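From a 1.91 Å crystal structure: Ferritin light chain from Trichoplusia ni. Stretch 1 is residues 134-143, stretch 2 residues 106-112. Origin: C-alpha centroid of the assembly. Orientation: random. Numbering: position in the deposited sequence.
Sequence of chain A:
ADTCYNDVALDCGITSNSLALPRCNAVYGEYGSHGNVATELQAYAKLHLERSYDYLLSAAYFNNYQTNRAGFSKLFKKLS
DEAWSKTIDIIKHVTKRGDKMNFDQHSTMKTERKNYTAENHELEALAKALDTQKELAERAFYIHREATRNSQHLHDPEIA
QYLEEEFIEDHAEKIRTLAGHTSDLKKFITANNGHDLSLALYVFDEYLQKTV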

# COMPACT_ATOMS: atom_id res chain seq x y z
N LYS A 134 -44.76 24.29 17.48
CA LYS A 134 -45.81 23.59 18.22
C LYS A 134 -47.06 23.48 17.34
O LYS A 134 -47.78 22.49 17.39
CB LYS A 134 -46.18 24.33 19.51
CG LYS A 134 -45.13 24.20 20.62
CD LYS A 134 -45.65 24.80 21.94
CE LYS A 134 -44.58 24.69 23.04
NZ LYS A 134 -45.11 25.10 24.38
N GLU A 135 -47.33 24.52 16.54
CA GLU A 135 -48.49 24.48 15.65
C GLU A 135 -48.29 23.38 14.59
O GLU A 135 -49.22 22.64 14.29
CB GLU A 135 -48.71 25.84 14.97
CG GLU A 135 -49.84 25.80 13.92
CD GLU A 135 -50.08 27.15 13.23
OE1 GLU A 135 -49.11 27.78 12.75
OE2 GLU A 135 -51.26 27.56 13.15
N LEU A 136 -47.09 23.28 14.03
CA LEU A 136 -46.83 22.22 13.04
C LEU A 136 -47.01 20.84 13.70
O LEU A 136 -47.55 19.91 13.10
CB LEU A 136 -45.41 22.31 12.49
CG LEU A 136 -45.13 23.45 11.50
CD1 LEU A 136 -43.62 23.60 11.28
CD2 LEU A 136 -45.83 23.15 10.17
N ALA A 137 -46.54 20.72 14.94
CA ALA A 137 -46.63 19.45 15.66
C ALA A 137 -48.07 19.09 16.00
O ALA A 137 -48.47 17.93 15.84
CB ALA A 137 -45.79 19.52 16.95
N GLU A 138 -48.85 20.06 16.46
CA GLU A 138 -50.24 19.77 16.80
C GLU A 138 -51.08 19.51 15.55
O GLU A 138 -52.08 18.79 15.60
CB GLU A 138 -50.82 20.91 17.65
CG GLU A 138 -50.17 20.91 19.05
CD GLU A 138 -50.68 22.00 19.97
OE1 GLU A 138 -51.35 22.93 19.47
OE2 GLU A 138 -50.39 21.95 21.18
N ARG A 139 -50.68 20.09 14.42
CA ARG A 139 -51.40 19.83 13.18
C ARG A 139 -51.13 18.36 12.81
O ARG A 139 -52.02 17.67 12.34
CB ARG A 139 -50.92 20.76 12.06
CG ARG A 139 -51.69 20.57 10.73
CD ARG A 139 -53.14 21.07 10.83
NE ARG A 139 -53.20 22.53 10.91
CZ ARG A 139 -53.05 23.36 9.88
NH1 ARG A 139 -52.82 22.88 8.65
NH2 ARG A 139 -53.11 24.67 10.07
N ALA A 140 -49.91 17.88 13.01
CA ALA A 140 -49.63 16.47 12.71
C ALA A 140 -50.48 15.58 13.63
O ALA A 140 -50.99 14.55 13.19
CB ALA A 140 -48.14 16.14 12.89
N PHE A 141 -50.62 15.95 14.90
CA PHE A 141 -51.44 15.16 15.83
C PHE A 141 -52.89 15.11 15.33
O PHE A 141 -53.55 14.09 15.40
CB PHE A 141 -51.45 15.81 17.23
CG PHE A 141 -50.24 15.47 18.09
CD1 PHE A 141 -49.08 14.94 17.53
CD2 PHE A 141 -50.28 15.70 19.46
CE1 PHE A 141 -47.95 14.64 18.34
CE2 PHE A 141 -49.17 15.41 20.28
CZ PHE A 141 -48.01 14.87 19.71
N TYR A 142 -53.36 16.24 14.83
CA TYR A 142 -54.73 16.35 14.32
C TYR A 142 -54.96 15.44 13.10
O TYR A 142 -55.94 14.71 13.03
CB TYR A 142 -55.00 17.81 13.95
CG TYR A 142 -56.38 18.05 13.39
CD1 TYR A 142 -57.49 18.06 14.22
CD2 TYR A 142 -56.56 18.26 12.02
CE1 TYR A 142 -58.77 18.28 13.71
CE2 TYR A 142 -57.84 18.47 11.49
CZ TYR A 142 -58.93 18.49 12.35
OH TYR A 142 -60.19 18.71 11.84
N ILE A 143 -54.05 15.48 12.14
CA ILE A 143 -54.20 14.64 10.95
C ILE A 143 -54.11 13.16 11.33
O ILE A 143 -54.85 12.32 10.80
CB ILE A 143 -53.11 14.98 9.91
CG1 ILE A 143 -53.24 16.46 9.50
CG2 ILE A 143 -53.25 14.09 8.66
CD1 ILE A 143 -52.09 16.94 8.61
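Stretch 2 106-112: HSTMKTE

Stretch 1 is a straight run of helix that enters from earlier in the chain and continues beyond I143, held by the usual i to i+4 backbone bonds, such as R139 N to E135 O at 2.9 Å and Y142 N to E138 O at 3.0 Å. Stretch 2 has no regular helix or strand. Most of its residues are extended, with T108 (phi/psi -91/-19) the exception, and a bond from M109 N to S107 OG, 3.0 Å, braces the backbone around that residue. The loop first crosses the helix, from H106 to M109, then turns and runs against its direction from M109 to T111; the CA atoms of Y142 and M109 are 7.6 Å apart, those of E135 and T111 8.7 Å, so a later residue of the helix meets an earlier residue of the loop. The contact is modest, 356 Å² over both sides, and it draws on one helical stripe, E135, R139 and Y142, with a small share from E138.

K134 has no part in it. E135 is the first to reach across. Its CA-to-CB bond points sideways, but with chi1 and chi2 both t the chain is stretched out, and its end comes nearer: OE2 lies 3.9 Å from T111 CB. This is packing without a hydrogen bond, and T111 is poorly ordered, with its side chain modelled no further than CB, so the detail deserves caution.

L136 points away and A137 is out of reach, as expected for the far side of a helix. E138 contributes mainly backbone, its O standing 4.2 Å from M109 SD.

One turn after E135, R139 repeats the same device in another form. It too starts sideways, with chi1 t, but chi2 and chi3 are both p, and the folded chain brings the guanidinium to the loop. S107 CB lies over one face of that group, 3.5 Å from R139 NH1, a flat surface met by a small side chain that points toward the helix. M109 CE is placed at the guanidinium edge, where the modelled approach is too close to carry any energetic meaning.

A140 and F141 make no contact, and the stripe resumes at Y142, the residue of the helix with the largest area covered. Its CA-to-CB bond points toward the loop, and chi1 is t. M109 sits on it: M109 CB is 4.0 Å from the centroid of the Y142 ring and only 13° off the ring normal, a CH-pi contact over the face. M109 SD lies obliquely to the same ring, 4.6 Å from its centroid, and packs 3.8 Å from Y142 CB. At the ring edge the hydroxyl finishes the job, Y142 OH donating to T108 OG1 at 2.5 Å, a short hydrogen bond and the only one between the stretches. I143 is out of reach.

The rule to read here is economical: one methionine, M109, the most covered residue of the contact, lies along the stripe between tyrosine and arginine, while a single polar bond fixes the tyrosine's tip.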

# COMPACT_ATOMS: atom_id res chain seq x y z
N HIS A 106 -57.65 24.47 2.41
CA HIS A 106 -57.58 24.95 3.78
C HIS A 106 -57.79 23.82 4.77
O HIS A 106 -58.40 22.80 4.45
CB HIS A 106 -58.63 26.04 4.01
CG HIS A 106 -58.41 27.26 3.17
ND1 HIS A 106 -57.31 28.07 3.31
CD2 HIS A 106 -59.13 27.78 2.14
CE1 HIS A 106 -57.35 29.03 2.41
NE2 HIS A 106 -58.45 28.88 1.69
N SER A 107 -57.25 24.00 5.97
CA SER A 107 -57.38 23.02 7.03
C SER A 107 -58.69 23.29 7.76
O SER A 107 -59.17 24.42 7.76
CB SER A 107 -56.22 23.16 8.02
OG SER A 107 -56.43 22.34 9.15
N THR A 108 -59.26 22.27 8.39
CA THR A 108 -60.49 22.46 9.15
C THR A 108 -60.10 22.78 10.58
O THR A 108 -60.90 23.31 11.35
CB THR A 108 -61.35 21.19 9.18
OG1 THR A 108 -60.62 20.14 9.83
CG2 THR A 108 -61.72 20.75 7.78
N MET A 109 -58.86 22.45 10.95
CA MET A 109 -58.42 22.71 12.31
C MET A 109 -58.49 24.20 12.59
O MET A 109 -57.82 25.01 11.94
CB MET A 109 -57.00 22.21 12.53
CG MET A 109 -56.62 22.12 14.00
SD MET A 109 -54.92 21.64 14.25
CE MET A 109 -54.19 22.92 13.43
N LYS A 110 -59.32 24.55 13.57
CA LYS A 110 -59.53 25.93 13.97
C LYS A 110 -58.26 26.51 14.57
O LYS A 110 -57.92 26.25 15.72
CB LYS A 110 -60.69 25.99 14.96
CG LYS A 110 -61.98 25.44 14.36
CD LYS A 110 -62.97 24.97 15.41
CE LYS A 110 -64.15 24.26 14.75
NZ LYS A 110 -65.08 23.66 15.74
N THR A 111 -57.56 27.29 13.75
CA THR A 111 -56.31 27.92 14.17
C THR A 111 -56.43 29.44 14.05
O THR A 111 -56.77 29.97 13.00
CB THR A 111 -55.17 27.43 13.30
N GLU A 112 -56.14 30.13 15.15
CA GLU A 112 -56.21 31.59 15.19
C GLU A 112 -55.36 32.20 14.07
O GLU A 112 -54.47 31.56 13.51
CB GLU A 112 -55.74 32.10 16.54